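Local coordinates for protein chitin deacetylase 1 (Bombyx mori, PDB 5ZNT) that removes acetyl groups from the N-acetylglucosamine residues of chitin, a zinc-dependent hydrolysis that yields chitosan and acetate, at residues I98-E109 and S141-R151. Sequence-based numbering, arbitrary orientation.
Sequences IAVHSITHNDDE and SVVGVRAPYLR. With ZN (zinc ion), chain C.
His-101, just past strand 97-100, reaches Arg-146 O of 141-151 and the zinc. A chi1 of -168° sets CG opposite the backbone N and swings the ring toward both. CB lies 3.9 Å from Arg-146 O and CG 3.7 Å from the same oxygen; ND1 donates to Arg-146 O at 2.7 Å, the oxygen close to the imidazole plane, the N-H coming from above the carbonyl plane. CE1 lies 3.6 Å from Pro-148 CA, NE2 binds zinc at 2.1 Å, and CD2 and CE1 flank that metal bond. These two bonds fix the ring's rotation. His-105 NE2 is the second ligand; Pro-148 CB sits over the centre of the His-105 ring, a CH-pi contact 3.9 Å from the centroid, while the ring's edge meets Tyr-149 in an offset edge-to-face pair, planes 72° apart. Between the histidines, Ser-102 OG donates to His-101 O, accepts from His-105 N and touches Pro-148 CG at 3.4 Å. Replacing this hydroxyl by the methyl of an alanine is likely to leave His-105 N and His-101 O without this partner and the turn carrying the second histidine less firmly held. Just before His-101, Val-100 N bonds Gly-144 O and Arg-146 N bonds Val-100 O, a single parallel bridge. Arg-146 itself turns to Ser-170 O and pairs with Asp-45. Asp-46 and three waters complete the Asp-His-His zinc site of carbohydrate esterase family 4 deacetylases.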
loop_
_atom_site.group_PDB
_atom_site.type_symbol
_atom_site.label_atom_id
_atom_site.label_comp_id
_atom_site.label_asym_id
_atom_site.label_seq_id
_atom_site.Cartn_x
_atom_site.Cartn_y
_atom_site.Cartn_z
ATOM N N ILE A 98 0.280 -7.510 -4.126
ATOM C CA ILE A 98 0.566 -8.045 -2.797
ATOM C C ILE A 98 1.865 -7.420 -2.324
ATOM O O ILE A 98 2.878 -7.504 -3.021
ATOM C CB ILE A 98 0.683 -9.577 -2.804
ATOM C CG1 ILE A 98 -0.612 -10.201 -3.301
ATOM C CG2 ILE A 98 1.050 -10.091 -1.384
ATOM C CD1 ILE A 98 -1.848 -9.867 -2.454
ATOM N N ALA A 99 1.836 -6.792 -1.147
ATOM C CA ALA A 99 3.011 -6.172 -0.535
ATOM C C ALA A 99 3.139 -6.706 0.888
ATOM O O ALA A 99 2.255 -7.419 1.373
ATOM C CB ALA A 99 2.896 -4.629 -0.528
ATOM N N VAL A 100 4.243 -6.379 1.587
ATOM C CA VAL A 100 4.493 -6.994 2.896
ATOM C C VAL A 100 4.232 -5.998 4.010
ATOM O O VAL A 100 4.500 -4.792 3.886
ATOM C CB VAL A 100 5.905 -7.597 3.026
ATOM C CG1 VAL A 100 6.178 -8.597 1.889
ATOM C CG2 VAL A 100 6.990 -6.524 3.103
ATOM N N HIS A 101 3.732 -6.529 5.124
ATOM C CA HIS A 101 3.363 -5.794 6.321
ATOM C C HIS A 101 3.916 -6.515 7.556
ATOM O O HIS A 101 3.330 -6.444 8.639
ATOM C CB HIS A 101 1.842 -5.650 6.383
ATOM C CG HIS A 101 1.330 -4.673 7.402
ATOM N ND1 HIS A 101 1.875 -3.421 7.588
ATOM C CD2 HIS A 101 0.272 -4.752 8.254
ATOM C CE1 HIS A 101 1.190 -2.778 8.521
ATOM N NE2 HIS A 101 0.215 -3.566 8.947
ATOM N N SER A 102 5.019 -7.260 7.375
ATOM C CA SER A 102 5.820 -7.965 8.385
ATOM C C SER A 102 5.286 -9.359 8.752
ATOM O O SER A 102 4.130 -9.701 8.481
ATOM C CB SER A 102 5.997 -7.144 9.672
ATOM O OG SER A 102 4.928 -7.372 10.561
ATOM N N ILE A 103 6.146 -10.166 9.369
ATOM C CA ILE A 103 5.745 -11.483 9.871
ATOM C C ILE A 103 4.978 -11.351 11.181
ATOM O O ILE A 103 3.869 -11.878 11.328
ATOM C CB ILE A 103 6.989 -12.375 10.050
ATOM C CG1 ILE A 103 7.555 -12.763 8.677
ATOM C CG2 ILE A 103 6.632 -13.617 10.940
ATOM C CD1 ILE A 103 8.866 -13.586 8.748
ATOM N N THR A 104 5.542 -10.636 12.150
ATOM C CA THR A 104 4.986 -10.652 13.499
ATOM C C THR A 104 3.941 -9.574 13.758
ATOM O O THR A 104 3.127 -9.748 14.672
ATOM C CB THR A 104 6.083 -10.481 14.566
ATOM O OG1 THR A 104 6.557 -9.130 14.547
ATOM C CG2 THR A 104 7.263 -11.437 14.325
ATOM N N HIS A 105 3.951 -8.468 13.014
ATOM C CA HIS A 105 3.120 -7.303 13.355
ATOM C C HIS A 105 3.283 -6.938 14.838
ATOM O O HIS A 105 2.319 -6.593 15.529
ATOM C CB HIS A 105 1.646 -7.550 13.008
ATOM C CG HIS A 105 0.883 -6.301 12.680
ATOM N ND1 HIS A 105 0.389 -5.445 13.648
ATOM C CD2 HIS A 105 0.523 -5.767 11.487
ATOM C CE1 HIS A 105 -0.256 -4.450 13.063
ATOM N NE2 HIS A 105 -0.169 -4.611 11.751
ATOM N N ASN A 106 4.509 -7.080 15.331
ATOM C CA ASN A 106 4.902 -6.739 16.699
ATOM C C ASN A 106 4.264 -5.430 17.147
ATOM O O ASN A 106 4.469 -4.390 16.518
ATOM C CB ASN A 106 6.430 -6.628 16.747
ATOM C CG ASN A 106 6.983 -6.551 18.177
ATOM O OD1 ASN A 106 6.311 -6.085 19.084
ATOM N ND2 ASN A 106 8.210 -7.020 18.363
ATOM N N ASP A 107 3.472 -5.478 18.222
ATOM C CA ASP A 107 2.727 -4.292 18.640
ATOM C C ASP A 107 3.524 -3.381 19.558
ATOM O O ASP A 107 2.980 -2.376 20.025
ATOM C CB ASP A 107 1.401 -4.675 19.303
ATOM C CG ASP A 107 1.579 -5.464 20.596
ATOM O OD1 ASP A 107 2.726 -5.783 20.992
ATOM O OD2 ASP A 107 0.544 -5.795 21.203
ATOM N N ASP A 108 4.794 -3.691 19.791
ATOM C CA ASP A 108 5.704 -2.830 20.539
ATOM C C ASP A 108 6.270 -1.796 19.574
ATOM O O ASP A 108 7.199 -2.081 18.817
ATOM C CB ASP A 108 6.804 -3.664 21.181
ATOM C CG ASP A 108 7.660 -2.859 22.134
ATOM O OD1 ASP A 108 7.463 -1.627 22.213
ATOM O OD2 ASP A 108 8.524 -3.464 22.797
ATOM N N GLU A 109 5.710 -0.580 19.600
ATOM C CA GLU A 109 6.097 0.437 18.623
ATOM C C GLU A 109 7.555 0.848 18.750
ATOM O O GLU A 109 8.136 1.348 17.776
ATOM C CB GLU A 109 5.219 1.677 18.763
ATOM C CG GLU A 109 3.845 1.522 18.195
ATOM C CD GLU A 109 3.116 2.842 18.147
ATOM O OE1 GLU A 109 3.778 3.894 18.269
ATOM O OE2 GLU A 109 1.882 2.823 18.005
ATOM N N SER A 141 7.004 -9.783 -8.056
ATOM C CA SER A 141 6.110 -8.632 -7.982
ATOM C C SER A 141 5.726 -8.232 -6.550
ATOM O O SER A 141 5.004 -7.248 -6.371
ATOM C CB SER A 141 4.845 -8.905 -8.795
ATOM O OG SER A 141 4.144 -10.039 -8.301
ATOM N N VAL A 142 6.197 -8.948 -5.531
ATOM C CA VAL A 142 6.027 -8.540 -4.134
ATOM C C VAL A 142 7.182 -7.584 -3.806
ATOM O O VAL A 142 8.299 -8.014 -3.547
ATOM C CB VAL A 142 5.999 -9.756 -3.204
ATOM C CG1 VAL A 142 5.852 -9.325 -1.739
ATOM C CG2 VAL A 142 4.877 -10.747 -3.626
ATOM N N VAL A 143 6.933 -6.272 -3.852
ATOM C CA VAL A 143 8.044 -5.318 -3.893
ATOM C C VAL A 143 7.851 -4.148 -2.930
ATOM O O VAL A 143 8.755 -3.320 -2.769
ATOM C CB VAL A 143 8.270 -4.783 -5.326
ATOM C CG1 VAL A 143 8.467 -5.931 -6.316
ATOM C CG2 VAL A 143 7.109 -3.881 -5.764
ATOM N N GLY A 144 6.675 -4.051 -2.308
ATOM C CA GLY A 144 6.385 -2.948 -1.407
ATOM C C GLY A 144 6.395 -3.328 0.060
ATOM O O GLY A 144 6.202 -4.498 0.414
ATOM N N VAL A 145 6.615 -2.337 0.925
ATOM C CA VAL A 145 6.686 -2.516 2.367
ATOM C C VAL A 145 5.826 -1.456 3.026
ATOM O O VAL A 145 5.886 -0.279 2.641
ATOM C CB VAL A 145 8.139 -2.391 2.881
ATOM C CG1 VAL A 145 8.157 -2.364 4.422
ATOM C CG2 VAL A 145 8.996 -3.553 2.372
ATOM N N ARG A 146 5.073 -1.854 4.057
ATOM C CA ARG A 146 4.475 -0.907 4.994
ATOM C C ARG A 146 4.678 -1.447 6.400
ATOM O O ARG A 146 4.295 -2.588 6.687
ATOM C CB ARG A 146 2.985 -0.691 4.722
ATOM C CG ARG A 146 2.292 0.220 5.757
ATOM C CD ARG A 146 0.872 0.584 5.278
ATOM N NE ARG A 146 0.865 1.555 4.175
ATOM C CZ ARG A 146 -0.203 1.860 3.439
ATOM N NH1 ARG A 146 -1.375 1.264 3.670
ATOM N NH2 ARG A 146 -0.100 2.773 2.474
ATOM N N ALA A 147 5.259 -0.625 7.277
ATOM C CA ALA A 147 5.567 -1.063 8.643
ATOM C C ALA A 147 4.320 -1.051 9.521
ATOM O O ALA A 147 3.476 -0.158 9.393
ATOM C CB ALA A 147 6.643 -0.173 9.277
ATOM N N PRO A 148 4.181 -2.050 10.406
ATOM C CA PRO A 148 3.128 -2.016 11.420
ATOM C C PRO A 148 3.123 -0.702 12.192
ATOM O O PRO A 148 4.178 -0.119 12.484
ATOM C CB PRO A 148 3.484 -3.199 12.334
ATOM C CG PRO A 148 4.146 -4.181 11.397
ATOM C CD PRO A 148 4.970 -3.294 10.458
ATOM N N TYR A 149 1.911 -0.237 12.491
ATOM C CA TYR A 149 1.622 1.013 13.201
ATOM C C TYR A 149 2.294 2.227 12.541
ATOM O O TYR A 149 2.473 3.269 13.185
ATOM C CB TYR A 149 1.982 0.866 14.703
ATOM C CG TYR A 149 1.428 -0.449 15.235
ATOM C CD1 TYR A 149 0.086 -0.572 15.600
ATOM C CD2 TYR A 149 2.220 -1.597 15.265
ATOM C CE1 TYR A 149 -0.436 -1.799 16.037
ATOM C CE2 TYR A 149 1.700 -2.835 15.681
ATOM C CZ TYR A 149 0.380 -2.916 16.059
ATOM O OH TYR A 149 -0.124 -4.124 16.475
ATOM N N LEU A 150 2.640 2.104 11.249
ATOM C CA LEU A 150 3.320 3.145 10.479
ATOM C C LEU A 150 4.565 3.654 11.212
ATOM O O LEU A 150 4.872 4.851 11.211
ATOM C CB LEU A 150 2.364 4.302 10.148
ATOM C CG LEU A 150 1.068 3.903 9.405
ATOM C CD1 LEU A 150 0.228 5.137 9.061
ATOM C CD2 LEU A 150 1.418 3.175 8.108
ATOM N N ARG A 151 5.305 2.732 11.836
ATOM C CA ARG A 151 6.541 3.096 12.526
ATOM C C ARG A 151 7.691 3.052 11.531
ATOM O O ARG A 151 8.139 1.971 11.129
ATOM C CB ARG A 151 6.812 2.165 13.704
ATOM C CG ARG A 151 5.727 2.118 14.764
ATOM C CD ARG A 151 5.316 3.508 15.235
ATOM N NE ARG A 151 6.424 4.244 15.843
ATOM C CZ ARG A 151 6.322 5.500 16.268
ATOM N NH1 ARG A 151 5.168 6.149 16.140
ATOM N NH2 ARG A 151 7.373 6.116 16.801
HETATM ZN ZN ZN C . -1.265 -3.395 10.445
HETATM O O HOH W 1 4.347 -5.273 -3.616
HETATM O O HOH W 2 2.066 -8.108 -6.236
HETATM O O HOH W 3 -0.321 -1.432 11.195
HETATM O O HOH W 4 -1.975 -1.444 9.463
HETATM O O HOH W 5 -2.874 -3.056 11.829
#